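Local atomic coordinates of thylakoid lumenal 15 kDa protein 1, chloroplastic (Arabidopsis thaliana, PDB entry 3N90), a protein that is of unknown function but is a pentapeptide repeat protein of the thylakoid lumen, built as a right-handed quadrilateral beta helix. Residues Thr27-Asp32 with Lys47-Ser52; Ala66-Ala71 with Thr84-Glu89. The protein carries 2 engineered substitutions. All coordinates share one frame; numbering follows the deposited sequence.

Interaction 1: residues Thr27-Asp32 with Lys47-Ser52; sequences TLIRQD and KLLGAS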
# COMPACT_ATOMS: atom_id res chain seq x y z
N THR A 27 -7.75 -11.49 5.38
CA THR A 27 -6.98 -12.16 4.37
C THR A 27 -7.53 -11.78 3.02
O THR A 27 -8.67 -12.14 2.66
CB THR A 27 -7.02 -13.69 4.55
OG1 THR A 27 -6.57 -13.98 5.86
CG2 THR A 27 -6.11 -14.38 3.56
N LEU A 28 -6.73 -10.99 2.29
CA LEU A 28 -7.10 -10.47 0.99
C LEU A 28 -6.00 -10.71 -0.07
O LEU A 28 -5.68 -9.85 -0.88
CB LEU A 28 -7.41 -8.96 1.09
CG LEU A 28 -8.48 -8.62 2.15
CD1 LEU A 28 -8.35 -7.18 2.57
CD2 LEU A 28 -9.84 -8.93 1.59
N ILE A 29 -5.46 -11.92 -0.06
CA ILE A 29 -4.40 -12.28 -0.99
C ILE A 29 -4.92 -12.15 -2.41
O ILE A 29 -5.93 -12.75 -2.77
CB ILE A 29 -3.91 -13.70 -0.66
CG1 ILE A 29 -3.22 -13.70 0.72
CG2 ILE A 29 -3.06 -14.24 -1.81
CD1 ILE A 29 -2.77 -15.11 1.23
N ARG A 30 -4.24 -11.36 -3.24
CA ARG A 30 -4.62 -11.19 -4.63
C ARG A 30 -6.06 -10.68 -4.85
O ARG A 30 -6.61 -10.84 -5.92
CB ARG A 30 -4.34 -12.48 -5.43
CG ARG A 30 -2.81 -12.75 -5.51
CD ARG A 30 -2.57 -14.13 -6.08
NE ARG A 30 -1.14 -14.40 -6.28
CZ ARG A 30 -0.58 -15.60 -6.19
NH1 ARG A 30 -1.31 -16.66 -5.83
NH2 ARG A 30 0.73 -15.74 -6.43
N GLN A 31 -6.58 -10.01 -3.83
CA GLN A 31 -7.85 -9.29 -3.96
C GLN A 31 -7.73 -8.20 -5.04
O GLN A 31 -6.69 -7.49 -5.14
CB GLN A 31 -8.23 -8.66 -2.63
CG GLN A 31 -9.73 -8.35 -2.54
CD GLN A 31 -10.60 -9.61 -2.53
OE1 GLN A 31 -10.21 -10.64 -1.94
NE2 GLN A 31 -11.78 -9.53 -3.18
N ASP A 32 -8.79 -8.08 -5.86
CA ASP A 32 -8.82 -7.14 -6.97
C ASP A 32 -9.56 -5.85 -6.51
O ASP A 32 -10.78 -5.82 -6.44
CB ASP A 32 -9.55 -7.75 -8.19
CG ASP A 32 -9.43 -6.89 -9.45
OD1 ASP A 32 -8.89 -5.74 -9.39
OD2 ASP A 32 -9.84 -7.35 -10.55
N LYS A 47 -3.66 -8.88 5.03
CA LYS A 47 -2.75 -9.67 4.22
C LYS A 47 -3.15 -9.48 2.77
O LYS A 47 -4.20 -9.96 2.29
CB LYS A 47 -2.71 -11.15 4.64
CG LYS A 47 -2.46 -11.42 6.11
CD LYS A 47 -1.22 -10.72 6.67
CE LYS A 47 -0.93 -11.13 8.13
NZ LYS A 47 0.52 -10.92 8.46
N LEU A 48 -2.32 -8.71 2.06
CA LEU A 48 -2.66 -8.26 0.71
C LEU A 48 -1.57 -8.66 -0.31
O LEU A 48 -1.32 -7.95 -1.31
CB LEU A 48 -2.83 -6.74 0.71
CG LEU A 48 -4.14 -6.21 1.32
CD1 LEU A 48 -4.00 -4.85 1.95
CD2 LEU A 48 -5.18 -6.21 0.21
N LEU A 49 -0.91 -9.79 -0.07
CA LEU A 49 0.06 -10.26 -1.02
C LEU A 49 -0.54 -10.30 -2.43
O LEU A 49 -1.58 -10.92 -2.64
CB LEU A 49 0.60 -11.63 -0.62
CG LEU A 49 1.63 -12.24 -1.59
CD1 LEU A 49 2.71 -12.98 -0.79
CD2 LEU A 49 1.00 -13.13 -2.69
N GLY A 50 0.10 -9.64 -3.38
CA GLY A 50 -0.33 -9.77 -4.82
C GLY A 50 -1.66 -9.07 -5.15
O GLY A 50 -2.16 -9.18 -6.28
N ALA A 51 -2.18 -8.31 -4.19
CA ALA A 51 -3.46 -7.58 -4.39
C ALA A 51 -3.28 -6.51 -5.46
O ALA A 51 -2.16 -6.02 -5.63
CB ALA A 51 -3.92 -6.94 -3.05
N SER A 52 -4.34 -6.12 -6.17
CA SER A 52 -4.24 -5.05 -7.15
C SER A 52 -4.94 -3.81 -6.60
O SER A 52 -6.13 -3.87 -6.27
CB SER A 52 -4.89 -5.40 -8.48
OG SER A 52 -4.85 -4.29 -9.39
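Leu28 N donates to Lys47 O at 2.7 Å, the shortest polar bond between these segments. Leu28 and Leu48 are twenty residues apart, the length of one coil of four pentapeptides, so equivalent corners of the right-handed quadrilateral beta helix lie one above the other. Both corners are type II turns, Leu28-Gln31 and Leu48-Ala51. Two more backbone bonds hold them together: Arg30 N reaches Leu49 O at 2.8 Å, and Ser52 N meets Gln31 O at 2.9 Å. Ile29 and Arg30 add CA-H...O contacts to Leu49 O and Gly50 O.

On the inner side the two leucines lie alongside one another and point the same way, with Leu48 CD2 against Leu28 CB at 3.6 Å. Leu28 also touches Tyr8, and Leu48 packs on Leu68 of the next coil, while Ala51 CB packs against Gln31 O. On the outside, Ile29 CG2 approaches Leu49 CD2 at 4.3 Å, and the same methyl of Leu49 lies over one face of the Arg30 guanidinium. With CG anti to the carbonyl carbon, chi1 -66° sets Arg30 CG against Leu49 O and Gly50 O, and the chain runs on extended from there. A beta carbon on Gly50 would fall 2.8 Å from Arg30 CG, a clash, and Gly50 also has the positive phi that glycine accommodates readily.

Gln31 turns its amide away from 47-52, and NE2 bonds to Thr13 OG1 and Tyr8 O. Beyond the turns, Asp32 OD1 stands 4.1 Å from Ser52 CB; that oxygen is hydrogen-bonded to Lys34 N, just as Ser52 OG is to Phe54 N.

Interaction 2: residues Ala66-Ala71 with Thr84-Glu89; sequences ADLRGA and TNANLE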
# COMPACT_ATOMS: atom_id res chain seq x y z
N ALA A 66 0.45 -3.73 7.08
CA ALA A 66 -0.06 -4.60 6.03
C ALA A 66 1.04 -5.39 5.32
O ALA A 66 2.16 -4.89 5.15
CB ALA A 66 -0.86 -3.78 5.02
N ASP A 67 0.71 -6.61 4.90
CA ASP A 67 1.53 -7.39 3.99
C ASP A 67 1.13 -7.03 2.57
O ASP A 67 0.08 -7.41 2.10
CB ASP A 67 1.33 -8.88 4.28
CG ASP A 67 2.15 -9.79 3.37
OD1 ASP A 67 2.90 -9.29 2.48
OD2 ASP A 67 2.01 -11.04 3.52
N LEU A 68 1.96 -6.20 1.91
CA LEU A 68 1.70 -5.73 0.54
C LEU A 68 2.71 -6.31 -0.46
O LEU A 68 2.91 -5.75 -1.53
CB LEU A 68 1.75 -4.19 0.50
CG LEU A 68 0.78 -3.48 1.46
CD1 LEU A 68 1.15 -1.97 1.60
CD2 LEU A 68 -0.66 -3.69 0.97
N ARG A 69 3.35 -7.42 -0.12
CA ARG A 69 4.32 -7.99 -1.04
C ARG A 69 3.72 -8.26 -2.40
O ARG A 69 2.67 -8.91 -2.54
CB ARG A 69 4.93 -9.28 -0.46
CG ARG A 69 5.72 -9.01 0.84
CD ARG A 69 6.15 -10.34 1.45
NE ARG A 69 4.99 -11.13 1.88
CZ ARG A 69 5.01 -12.45 2.09
NH1 ARG A 69 6.15 -13.13 1.90
NH2 ARG A 69 3.91 -13.09 2.51
N GLY A 70 4.36 -7.73 -3.45
CA GLY A 70 3.96 -7.96 -4.81
C GLY A 70 2.65 -7.27 -5.24
O GLY A 70 2.14 -7.50 -6.35
N ALA A 71 2.12 -6.41 -4.36
CA ALA A 71 0.89 -5.69 -4.71
C ALA A 71 1.15 -4.66 -5.78
O ALA A 71 2.28 -4.15 -5.90
CB ALA A 71 0.29 -5.04 -3.50
N THR A 84 3.06 2.90 7.78
CA THR A 84 3.97 2.54 8.87
C THR A 84 4.07 1.03 8.97
O THR A 84 3.03 0.33 9.08
CB THR A 84 3.48 3.09 10.22
OG1 THR A 84 3.41 4.52 10.18
CG2 THR A 84 4.44 2.66 11.36
N ASN A 85 5.30 0.52 8.89
CA ASN A 85 5.63 -0.89 8.98
C ASN A 85 5.03 -1.80 7.89
O ASN A 85 5.03 -3.03 8.03
CB ASN A 85 5.27 -1.43 10.37
CG ASN A 85 6.22 -0.92 11.45
OD1 ASN A 85 7.43 -0.98 11.29
ND2 ASN A 85 5.66 -0.44 12.55
N ALA A 86 4.55 -1.21 6.80
CA ALA A 86 3.98 -1.98 5.74
C ALA A 86 5.10 -2.65 4.95
O ALA A 86 6.17 -2.04 4.72
CB ALA A 86 3.12 -1.07 4.82
N ASN A 87 4.88 -3.89 4.57
CA ASN A 87 5.86 -4.59 3.75
C ASN A 87 5.49 -4.52 2.26
O ASN A 87 4.53 -5.16 1.80
CB ASN A 87 6.11 -6.04 4.24
CG ASN A 87 7.22 -6.74 3.46
OD1 ASN A 87 7.84 -6.14 2.57
ND2 ASN A 87 7.48 -8.00 3.78
N LEU A 88 6.20 -3.67 1.50
CA LEU A 88 5.94 -3.60 0.06
C LEU A 88 6.93 -4.38 -0.80
O LEU A 88 7.07 -4.10 -1.98
CB LEU A 88 5.82 -2.12 -0.44
CG LEU A 88 4.69 -1.33 0.23
CD1 LEU A 88 5.18 -0.62 1.49
CD2 LEU A 88 4.13 -0.30 -0.71
N GLU A 89 7.62 -5.35 -0.20
CA GLU A 89 8.63 -6.07 -0.97
C GLU A 89 8.10 -6.53 -2.33
O GLU A 89 7.09 -7.26 -2.42
CB GLU A 89 9.19 -7.21 -0.12
CG GLU A 89 10.07 -8.22 -0.80
CD GLU A 89 9.93 -9.58 -0.06
OE1 GLU A 89 9.89 -9.61 1.21
OE2 GLU A 89 9.84 -10.61 -0.76
O HOH W 1 8.47 -13.21 0.78
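Arg69 lays its methylenes across the amide of Asn87: CG and CD each stand 3.6 Å from Asn87 ND2, and the guanidinium and amide planes are 30° apart. Glu89 runs alongside the arginine, OE1 coming to 3.8 Å from Arg69 CD. A water bridges the two ends, accepting from Arg69 NH1 at 2.6 Å and giving a weak bond to Glu89 OE2. Inside the coil, Leu68 CD1 packs against both Leu88 CG and Ala86 CB, and the two leucines point the same way.

What places these groups comes next. The chain of Arg69 bends at chi3 (-65°), bringing NE onto Asp67 OD1 at 2.8 Å while NH2 takes OD2, a side-on salt bridge with one nitrogen to each oxygen. OD1 also accepts from Arg69 N, forming an Asx turn, and the two donors come from opposite faces of the carboxylate. An alanine in place of Arg69 would probably leave the Asp67 carboxylate without its charged mate and uncover the Asn87 amide. Asn87 has an Asx turn of its own: OD1 accepts from Glu89 N, the donor standing above the amide plane, which helps fix the amide against the arginine.

Backbone bonds set the stacking of the two coils: Asn87 N to Ala66 O at 3.0 Å, Leu68 N to Asn87 O at 2.8 Å, and Gly70 N to Glu89 O.

Strands as such are absent, and the neighbours are other coils of the beta helix. Arg69 packs against Leu49 of the preceding coil, Thr84 touches Asn103 beyond, and Asn85 OD1 takes the N-H of Ala131, in the loop between helices 116-125 and 137-140.

From the N terminus, helix 10-13 leads into the coils, and Gln10 and Thr13 bond to the first segment, 27-32. Interaction 1 closes a loop of 14 residues, the remainder of one turn of the beta helix, when the chain returns at 47-52. Interaction 2 opens only after that, at 66-71, and closes 12 residues later at 84-89. The two loops lie in series, neither nested nor crossed. They are nevertheless joined, since 47-52 stacks directly on 66-71: Leu48 N and Gly50 N probably bond to Asp67 O and Arg69 O. Four successive corners thus form one pile running from the N-terminal helix toward the C-terminal helices.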